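Local coordinates for putative fimbrium tip subunit Fim1F (Parabacteroides distasonis, PDB 3R4R), which is a putative component of the fimbrium tip, part of the cell-surface filaments that mediate adhesion and biofilm formation, at residues Leu42-Val51 / Ser79-Val88. Numbering follows the deposited sequence.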
loop_
_atom_site.group_PDB
_atom_site.type_symbol
_atom_site.label_atom_id
_atom_site.label_comp_id
_atom_site.label_asym_id
_atom_site.label_seq_id
_atom_site.Cartn_x
_atom_site.Cartn_y
_atom_site.Cartn_z
ATOM N N LEU A 42 -3.595 2.579 9.189
ATOM C CA LEU A 42 -4.449 1.393 9.136
ATOM C C LEU A 42 -5.852 1.743 8.676
ATOM O O LEU A 42 -6.655 0.837 8.441
ATOM C CB LEU A 42 -4.525 0.701 10.513
ATOM C CG LEU A 42 -3.287 -0.011 11.035
ATOM C CD1 LEU A 42 -3.399 -0.287 12.544
ATOM C CD2 LEU A 42 -3.002 -1.287 10.258
ATOM N N THR A 43 -6.163 3.045 8.580
ATOM C CA THR A 43 -7.502 3.545 8.237
ATOM C C THR A 43 -7.829 3.310 6.783
ATOM O O THR A 43 -7.004 3.538 5.896
ATOM C CB THR A 43 -7.626 5.055 8.554
ATOM O OG1 THR A 43 -7.443 5.213 9.944
ATOM C CG2 THR A 43 -8.987 5.648 8.201
ATOM N N ILE A 44 -9.073 2.889 6.561
ATOM C CA ILE A 44 -9.707 2.734 5.273
ATOM C C ILE A 44 -10.908 3.677 5.288
ATOM O O ILE A 44 -11.795 3.522 6.134
ATOM C CB ILE A 44 -10.056 1.265 4.956
ATOM C CG1 ILE A 44 -8.800 0.401 4.937
ATOM C CG2 ILE A 44 -10.842 1.155 3.619
ATOM C CD1 ILE A 44 -9.079 -1.072 4.838
ATOM N N GLN A 45 -10.907 4.681 4.382
ATOM C CA GLN A 45 -11.975 5.669 4.288
ATOM C C GLN A 45 -12.962 5.274 3.204
ATOM O O GLN A 45 -14.113 5.683 3.262
ATOM C CB GLN A 45 -11.407 7.063 4.011
ATOM C CG GLN A 45 -10.528 7.609 5.131
ATOM C CD GLN A 45 -10.168 9.058 4.922
ATOM O OE1 GLN A 45 -11.027 9.929 4.776
ATOM N NE2 GLN A 45 -8.892 9.366 5.021
ATOM N N ASN A 46 -12.526 4.457 2.239
ATOM C CA ASN A 46 -13.312 3.986 1.096
ATOM C C ASN A 46 -12.631 2.786 0.438
ATOM O O ASN A 46 -11.432 2.607 0.606
ATOM C CB ASN A 46 -13.499 5.125 0.070
ATOM C CG ASN A 46 -12.222 5.634 -0.568
ATOM O OD1 ASN A 46 -11.570 4.949 -1.362
ATOM N ND2 ASN A 46 -11.893 6.883 -0.323
ATOM N N CYS A 47 -13.366 1.979 -0.305
ATOM C CA CYS A 47 -12.791 0.844 -1.021
ATOM C C CYS A 47 -13.674 0.466 -2.201
ATOM O O CYS A 47 -14.847 0.825 -2.272
ATOM C CB CYS A 47 -12.556 -0.368 -0.110
ATOM S SG CYS A 47 -14.060 -1.113 0.584
ATOM N N HIS A 48 -13.062 -0.278 -3.121
ATOM C CA HIS A 48 -13.623 -0.887 -4.297
ATOM C C HIS A 48 -13.491 -2.388 -4.130
ATOM O O HIS A 48 -12.392 -2.878 -3.888
ATOM C CB HIS A 48 -12.952 -0.362 -5.593
ATOM C CG HIS A 48 -13.376 -1.091 -6.834
ATOM N ND1 HIS A 48 -14.530 -0.758 -7.512
ATOM C CD2 HIS A 48 -12.767 -2.106 -7.486
ATOM C CE1 HIS A 48 -14.590 -1.590 -8.542
ATOM N NE2 HIS A 48 -13.563 -2.421 -8.556
ATOM N N VAL A 49 -14.611 -3.110 -4.199
ATOM C CA VAL A 49 -14.599 -4.566 -4.073
ATOM C C VAL A 49 -15.097 -5.131 -5.395
ATOM O O VAL A 49 -16.118 -4.691 -5.920
ATOM C CB VAL A 49 -15.426 -5.055 -2.843
ATOM C CG1 VAL A 49 -15.565 -6.571 -2.814
ATOM C CG2 VAL A 49 -14.815 -4.545 -1.539
ATOM N N ALA A 50 -14.327 -6.048 -5.954
ATOM C CA ALA A 50 -14.638 -6.691 -7.216
ATOM C C ALA A 50 -14.693 -8.196 -7.023
ATOM O O ALA A 50 -13.849 -8.740 -6.316
ATOM C CB ALA A 50 -13.596 -6.305 -8.269
ATOM N N VAL A 51 -15.696 -8.865 -7.622
ATOM C CA VAL A 51 -15.880 -10.324 -7.567
ATOM C C VAL A 51 -15.785 -10.862 -9.006
ATOM O O VAL A 51 -16.458 -10.348 -9.905
ATOM C CB VAL A 51 -17.207 -10.756 -6.859
ATOM C CG1 VAL A 51 -17.393 -12.267 -6.889
ATOM C CG2 VAL A 51 -17.257 -10.247 -5.418
ATOM N N SER A 79 -6.617 -6.329 13.604
ATOM C CA SER A 79 -7.403 -5.138 13.302
ATOM C C SER A 79 -7.961 -5.181 11.873
ATOM O O SER A 79 -7.269 -5.545 10.910
ATOM C CB SER A 79 -6.563 -3.879 13.500
ATOM O OG SER A 79 -5.345 -3.964 12.779
ATOM N N GLY A 80 -9.212 -4.755 11.758
ATOM C CA GLY A 80 -9.928 -4.756 10.507
ATOM C C GLY A 80 -11.322 -4.188 10.452
ATOM O O GLY A 80 -11.817 -3.592 11.418
ATOM N N TYR A 81 -11.928 -4.343 9.263
ATOM C CA TYR A 81 -13.266 -3.881 8.927
ATOM C C TYR A 81 -14.114 -5.020 8.416
ATOM O O TYR A 81 -13.592 -5.940 7.793
ATOM C CB TYR A 81 -13.212 -2.765 7.868
ATOM C CG TYR A 81 -12.496 -1.510 8.308
ATOM C CD1 TYR A 81 -11.114 -1.393 8.181
ATOM C CD2 TYR A 81 -13.204 -0.396 8.729
ATOM C CE1 TYR A 81 -10.447 -0.237 8.577
ATOM C CE2 TYR A 81 -12.554 0.780 9.084
ATOM C CZ TYR A 81 -11.173 0.855 9.013
ATOM O OH TYR A 81 -10.528 2.003 9.409
ATOM N N GLU A 82 -15.421 -4.953 8.672
ATOM C CA GLU A 82 -16.412 -5.913 8.191
ATOM C C GLU A 82 -17.294 -5.251 7.151
ATOM O O GLU A 82 -17.716 -4.113 7.356
ATOM C CB GLU A 82 -17.260 -6.479 9.336
ATOM C CG GLU A 82 -16.541 -7.361 10.338
ATOM C CD GLU A 82 -17.478 -8.108 11.273
ATOM O OE1 GLU A 82 -18.650 -8.345 10.894
ATOM O OE2 GLU A 82 -17.003 -8.553 12.341
ATOM N N LEU A 83 -17.559 -5.951 6.035
ATOM C CA LEU A 83 -18.409 -5.483 4.942
ATOM C C LEU A 83 -19.352 -6.541 4.459
ATOM O O LEU A 83 -19.041 -7.728 4.518
ATOM C CB LEU A 83 -17.573 -5.017 3.735
ATOM C CG LEU A 83 -16.715 -3.779 3.872
ATOM C CD1 LEU A 83 -15.945 -3.551 2.606
ATOM C CD2 LEU A 83 -17.568 -2.568 4.142
ATOM N N GLN A 84 -20.491 -6.095 3.926
ATOM C CA GLN A 84 -21.497 -6.930 3.299
ATOM C C GLN A 84 -21.585 -6.635 1.812
ATOM O O GLN A 84 -21.678 -5.476 1.416
ATOM C CB GLN A 84 -22.865 -6.725 3.962
ATOM C CG GLN A 84 -23.123 -7.604 5.181
ATOM C CD GLN A 84 -23.654 -8.974 4.806
ATOM O OE1 GLN A 84 -22.993 -10.000 5.002
ATOM N NE2 GLN A 84 -24.875 -9.019 4.271
ATOM N N LEU A 85 -21.459 -7.685 0.999
ATOM C CA LEU A 85 -21.687 -7.699 -0.449
ATOM C C LEU A 85 -23.075 -8.216 -0.695
ATOM O O LEU A 85 -23.258 -9.422 -0.605
ATOM C CB LEU A 85 -20.645 -8.553 -1.233
ATOM C CG LEU A 85 -19.227 -8.084 -1.449
ATOM C CD1 LEU A 85 -18.553 -7.753 -0.173
ATOM C CD2 LEU A 85 -18.439 -9.158 -2.079
ATOM N N GLU A 86 -24.067 -7.331 -0.899
ATOM C CA GLU A 86 -25.442 -7.739 -1.205
ATOM C C GLU A 86 -25.634 -7.924 -2.700
ATOM O O GLU A 86 -25.084 -7.165 -3.498
ATOM C CB GLU A 86 -26.503 -6.742 -0.692
ATOM C CG GLU A 86 -26.504 -6.402 0.795
ATOM C CD GLU A 86 -25.580 -5.295 1.263
ATOM O OE1 GLU A 86 -24.685 -4.879 0.490
ATOM O OE2 GLU A 86 -25.789 -4.809 2.396
ATOM N N GLY A 87 -26.446 -8.913 -3.054
ATOM C CA GLY A 87 -26.870 -9.200 -4.415
ATOM C C GLY A 87 -25.823 -9.588 -5.432
ATOM O O GLY A 87 -25.830 -9.051 -6.544
ATOM N N VAL A 88 -24.950 -10.549 -5.084
ATOM C CA VAL A 88 -23.982 -11.095 -6.040
ATOM C C VAL A 88 -24.773 -12.114 -6.880
ATOM O O VAL A 88 -25.306 -13.079 -6.322
ATOM C CB VAL A 88 -22.715 -11.668 -5.364
ATOM C CG1 VAL A 88 -21.749 -12.236 -6.401
ATOM C CG2 VAL A 88 -22.036 -10.600 -4.505
#
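Two strands facing each other across the core of a beta-sandwich, consistent with the transthyretin-like fold, meet here through inward-pointing side chains: Cys-47, Val-49 and Val-51 from one layer, Leu-83, Leu-85 and Val-88 from the other. The axes of strands 46-51 and 79-88 stand 10.1 Å apart and cross at -48°, and apolar side chains of small to medium size suit the buried space between such layers. Cys-47 SG rests 3.7 Å from Leu-83 CD1. Farther along, Leu-85 CD2 touches both valines, 3.9 Å from Val-49 CG1 and 3.7 Å from Val-51 CG2; the chi1 of Val-51, 177°, sets CG1 anti to the backbone N and leaves CG2 for the leucine. Leu-18 of strand 12-21 touches both Val-49 and Leu-85.

At residues 42-44, the long, flat Tyr-81 slides past Ile-44: Ile-44 CD1 lies 3.9 Å from Tyr-81 CD1, while Leu-42 O sits at the ring edge. Tyr-81 OH accepts a weak but nearly straight hydrogen bond (170°) from Ile-44 N, at 3.3 Å. A phenylalanine here would probably keep the apolar contact but leave that amide without this acceptor. The contact thus rests mainly on buried apolar surface, with one weak polar tie to a backbone amide.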